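Local atomic coordinates of programmed Cell Death Protein 5 Homolog (Leishmania major, PDB entry 6VMT), a protein that may bind DNA and belongs to the PDCD5 family of helical proteins. Residues 45-51 with 83-89. Numbering follows the deposited sequence.
Sequences SAEGRER and VSDDTVR
Two serine N-caps lie side by side where neighbouring helices of this all-helical PDCD5-family fold begin. Helix 46-75 begins after Ser45 and helix 85-103 after Ser84. Their first turns run in roughly the same direction, with axes of 46-51 and 85-89 at 29° and 8.4 Å at closest approach. The CA atoms of Ser45 and Ser84 lie 5.7 Å apart. Val83 is extended (phi/psi -84/125), and its O accepts a hydrogen bond from Ser45 N at 3.0 Å. The backbone of Val83 also hydrogen-bonds to Phe43, the last residue of helix 12-43, tying the lead-in of helix 85-103 to the turn before helix 46-75. The p rotamer of Ser84 sets OG to accept hydrogen bonds from Thr87 N at 3.2 Å, capping its helix, and from Thr87 OG1 at 2.8 Å. The matching cap within 45-51, Gly48 N to Ser45 OG, is weak at 3.5 Å. A water joins the two helix starts, 2.8 Å from Ser45 OG and 3.3 Å from Asp85 N, which donates to it. Asp85 sits against Gly48, CA to CA 3.8 Å. A CB on Gly48 would point at helix 85-103 and crowd Asp85 and Val88, so its absence permits this close approach. The t rotamer of Asp85 places OD1 2.5 Å from Arg51 NE, a hydrogen-bonded salt bridge near the guanidinium plane, but also brings OD2 within 3.5 Å of like-charged Glu47 OE1. Val88 CG1 packs 3.7 Å from Gly48 O and 3.8 Å from Arg51 CD. Arg89 CB covers one face of the Arg51 guanidinium, 3.9 Å from Arg51 NE.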
ATOM      1  N   SER A  45      11.376   7.521   4.438  1.00 61.27           N
ATOM      2  CA  SER A  45      11.752   8.950   4.580  1.00 63.76           C
ATOM      3  C   SER A  45      10.852   9.788   3.672  1.00 61.06           C
ATOM      4  O   SER A  45      10.130   9.216   2.838  1.00 72.79           O
ATOM      5  CB  SER A  45      13.190   9.156   4.248  1.00 63.63           C
ATOM      6  OG  SER A  45      13.377   8.927   2.868  1.00 64.38           O
ATOM      7  N   ALA A  46      10.907  11.101   3.829  1.00 61.99           N
ATOM      8  CA  ALA A  46       9.947  12.054   3.234  1.00 59.74           C
ATOM      9  C   ALA A  46      10.204  12.133   1.735  1.00 67.41           C
ATOM     10  O   ALA A  46       9.246  12.017   0.963  1.00 73.81           O
ATOM     11  CB  ALA A  46      10.102  13.382   3.911  1.00 61.32           C
ATOM     12  N   GLU A  47      11.477  12.300   1.370  1.00 79.71           N
ATOM     13  CA  GLU A  47      11.980  12.298  -0.025  1.00 77.23           C
ATOM     14  C   GLU A  47      11.518  11.011  -0.708  1.00 72.65           C
ATOM     15  O   GLU A  47      11.035  11.084  -1.860  1.00 78.88           O
ATOM     16  CB  GLU A  47      13.510  12.380  -0.044  1.00 94.78           C
ATOM     17  CG  GLU A  47      14.075  13.751  -0.402  1.00116.48           C
ATOM     18  CD  GLU A  47      15.261  13.741  -1.369  1.00132.26           C
ATOM     19  OE1 GLU A  47      16.029  12.743  -1.380  1.00130.45           O
ATOM     20  OE2 GLU A  47      15.412  14.730  -2.130  1.00132.63           O
ATOM     21  N   GLY A  48      11.700   9.876  -0.027  1.00 69.86           N
ATOM     22  CA  GLY A  48      11.431   8.533  -0.572  1.00 63.67           C
ATOM     23  C   GLY A  48       9.945   8.309  -0.695  1.00 63.09           C
ATOM     24  O   GLY A  48       9.529   7.476  -1.505  1.00 72.27           O
ATOM     25  N   ARG A  49       9.169   9.046   0.090  1.00 69.50           N
ATOM     26  CA  ARG A  49       7.693   8.941   0.109  1.00 73.62           C
ATOM     27  C   ARG A  49       7.083   9.754  -1.036  1.00 72.94           C
ATOM     28  O   ARG A  49       6.115   9.250  -1.636  1.00 74.66           O
ATOM     29  CB  ARG A  49       7.157   9.379   1.470  1.00 74.04           C
ATOM     30  CG  ARG A  49       6.472   8.255   2.226  1.00 76.41           C
ATOM     31  CD  ARG A  49       6.724   8.309   3.711  1.00 87.12           C
ATOM     32  NE  ARG A  49       6.310   9.585   4.254  1.00 88.88           N
ATOM     33  CZ  ARG A  49       7.042  10.352   5.049  1.00 99.39           C
ATOM     34  NH1 ARG A  49       8.252   9.975   5.438  1.00 98.90           N
ATOM     35  NH2 ARG A  49       6.540  11.504   5.464  1.00100.17           N
ATOM     36  N   GLU A  50       7.619  10.939  -1.328  1.00 72.51           N
ATOM     37  CA  GLU A  50       7.244  11.733  -2.534  1.00 86.53           C
ATOM     38  C   GLU A  50       7.519  10.904  -3.797  1.00 78.22           C
ATOM     39  O   GLU A  50       6.608  10.713  -4.638  1.00 81.91           O
ATOM     40  CB  GLU A  50       8.025  13.045  -2.577  1.00 90.60           C
ATOM     41  CG  GLU A  50       7.723  13.938  -1.389  1.00111.48           C
ATOM     42  CD  GLU A  50       8.397  15.296  -1.409  1.00124.65           C
ATOM     43  OE1 GLU A  50       8.575  15.850  -2.516  1.00131.23           O
ATOM     44  OE2 GLU A  50       8.743  15.792  -0.315  1.00129.45           O
ATOM     45  N   ARG A  51       8.746  10.421  -3.910  1.00 68.10           N
ATOM     46  CA  ARG A  51       9.210   9.619  -5.059  1.00 69.64           C
ATOM     47  C   ARG A  51       8.188   8.522  -5.335  1.00 68.23           C
ATOM     48  O   ARG A  51       7.860   8.299  -6.501  1.00 78.64           O
ATOM     49  CB  ARG A  51      10.592   9.038  -4.760  1.00 75.22           C
ATOM     50  CG  ARG A  51      11.108   8.117  -5.853  1.00 84.18           C
ATOM     51  CD  ARG A  51      12.486   7.567  -5.559  1.00 85.17           C
ATOM     52  NE  ARG A  51      13.531   8.553  -5.783  1.00 93.68           N
ATOM     53  CZ  ARG A  51      14.017   8.899  -6.968  1.00 92.89           C
ATOM     54  NH1 ARG A  51      13.553   8.352  -8.077  1.00 93.64           N
ATOM     55  NH2 ARG A  51      14.969   9.807  -7.035  1.00 96.20           N
ATOM     56  N   VAL A  83      13.613   4.154   5.783  1.00 55.80           N
ATOM     57  CA  VAL A  83      14.194   3.675   4.503  1.00 46.00           C
ATOM     58  C   VAL A  83      14.447   4.910   3.640  1.00 51.85           C
ATOM     59  O   VAL A  83      13.498   5.704   3.430  1.00 51.68           O
ATOM     60  CB  VAL A  83      13.218   2.661   3.882  1.00 44.03           C
ATOM     61  CG1 VAL A  83      13.555   2.257   2.476  1.00 43.75           C
ATOM     62  CG2 VAL A  83      13.091   1.438   4.748  1.00 46.82           C
ATOM     63  N   SER A  84      15.694   5.070   3.182  1.00 65.77           N
ATOM     64  CA  SER A  84      16.230   6.238   2.426  1.00 60.25           C
ATOM     65  C   SER A  84      15.611   6.308   1.030  1.00 60.62           C
ATOM     66  O   SER A  84      15.300   5.242   0.508  1.00 69.84           O
ATOM     67  CB  SER A  84      17.721   6.100   2.318  1.00 65.93           C
ATOM     68  OG  SER A  84      18.059   4.885   1.657  1.00 63.52           O
ATOM     69  N   ASP A  85      15.516   7.501   0.420  1.00 71.90           N
ATOM     70  CA  ASP A  85      15.148   7.705  -1.015  1.00 75.88           C
ATOM     71  C   ASP A  85      16.018   6.811  -1.910  1.00 77.00           C
ATOM     72  O   ASP A  85      15.499   6.221  -2.864  1.00 72.76           O
ATOM     73  CB  ASP A  85      15.330   9.169  -1.423  1.00 84.55           C
ATOM     74  CG  ASP A  85      15.101   9.472  -2.900  1.00 87.66           C
ATOM     75  OD1 ASP A  85      13.986   9.217  -3.372  1.00 94.48           O
ATOM     76  OD2 ASP A  85      16.040   9.981  -3.563  1.00 84.29           O
ATOM     77  N   ASP A  86      17.305   6.718  -1.580  1.00 83.90           N
ATOM     78  CA  ASP A  86      18.325   5.930  -2.316  1.00 83.80           C
ATOM     79  C   ASP A  86      17.880   4.464  -2.367  1.00 66.16           C
ATOM     80  O   ASP A  86      17.995   3.853  -3.417  1.00 78.43           O
ATOM     81  CB  ASP A  86      19.711   6.114  -1.683  1.00108.23           C
ATOM     82  CG  ASP A  86      20.031   7.530  -1.194  1.00135.41           C
ATOM     83  OD1 ASP A  86      19.221   8.101  -0.408  1.00128.21           O
ATOM     84  OD2 ASP A  86      21.101   8.056  -1.583  1.00151.85           O
ATOM     85  N   THR A  87      17.387   3.906  -1.265  1.00 70.37           N
ATOM     86  CA  THR A  87      16.894   2.499  -1.204  1.00 63.89           C
ATOM     87  C   THR A  87      15.558   2.378  -1.939  1.00 66.24           C
ATOM     88  O   THR A  87      15.339   1.344  -2.600  1.00 68.33           O
ATOM     89  CB  THR A  87      16.732   1.989   0.232  1.00 65.24           C
ATOM     90  OG1 THR A  87      17.916   2.197   1.004  1.00 63.05           O
ATOM     91  CG2 THR A  87      16.425   0.513   0.259  1.00 62.26           C
ATOM     92  N   VAL A  88      14.683   3.378  -1.831  1.00 65.14           N
ATOM     93  CA  VAL A  88      13.401   3.393  -2.591  1.00 61.48           C
ATOM     94  C   VAL A  88      13.732   3.304  -4.085  1.00 64.42           C
ATOM     95  O   VAL A  88      13.280   2.344  -4.748  1.00 69.34           O
ATOM     96  CB  VAL A  88      12.575   4.646  -2.263  1.00 64.41           C
ATOM     97  CG1 VAL A  88      11.410   4.824  -3.221  1.00 63.89           C
ATOM     98  CG2 VAL A  88      12.080   4.621  -0.826  1.00 65.62           C
ATOM     99  N   ARG A  89      14.516   4.262  -4.581  1.00 60.94           N
ATOM    100  CA  ARG A  89      14.927   4.361  -6.011  1.00 64.85           C
ATOM    101  C   ARG A  89      15.463   3.000  -6.456  1.00 53.43           C
ATOM    102  O   ARG A  89      14.976   2.478  -7.447  1.00 63.61           O
ATOM    103  CB  ARG A  89      15.910   5.523  -6.162  1.00 77.75           C
ATOM    104  CG  ARG A  89      17.109   5.241  -7.046  1.00 88.57           C
ATOM    105  CD  ARG A  89      17.829   6.493  -7.520  1.00 92.83           C
ATOM    106  NE  ARG A  89      18.629   6.150  -8.694  1.00116.48           N
ATOM    107  CZ  ARG A  89      18.155   5.805  -9.908  1.00118.58           C
ATOM    108  NH1 ARG A  89      16.858   5.760 -10.168  1.00115.39           N
ATOM    109  NH2 ARG A  89      18.998   5.504 -10.879  1.00120.77           N
TER
HETATM  110  O   HOH W   1      16.031   9.904   2.562  1.00 56.85           O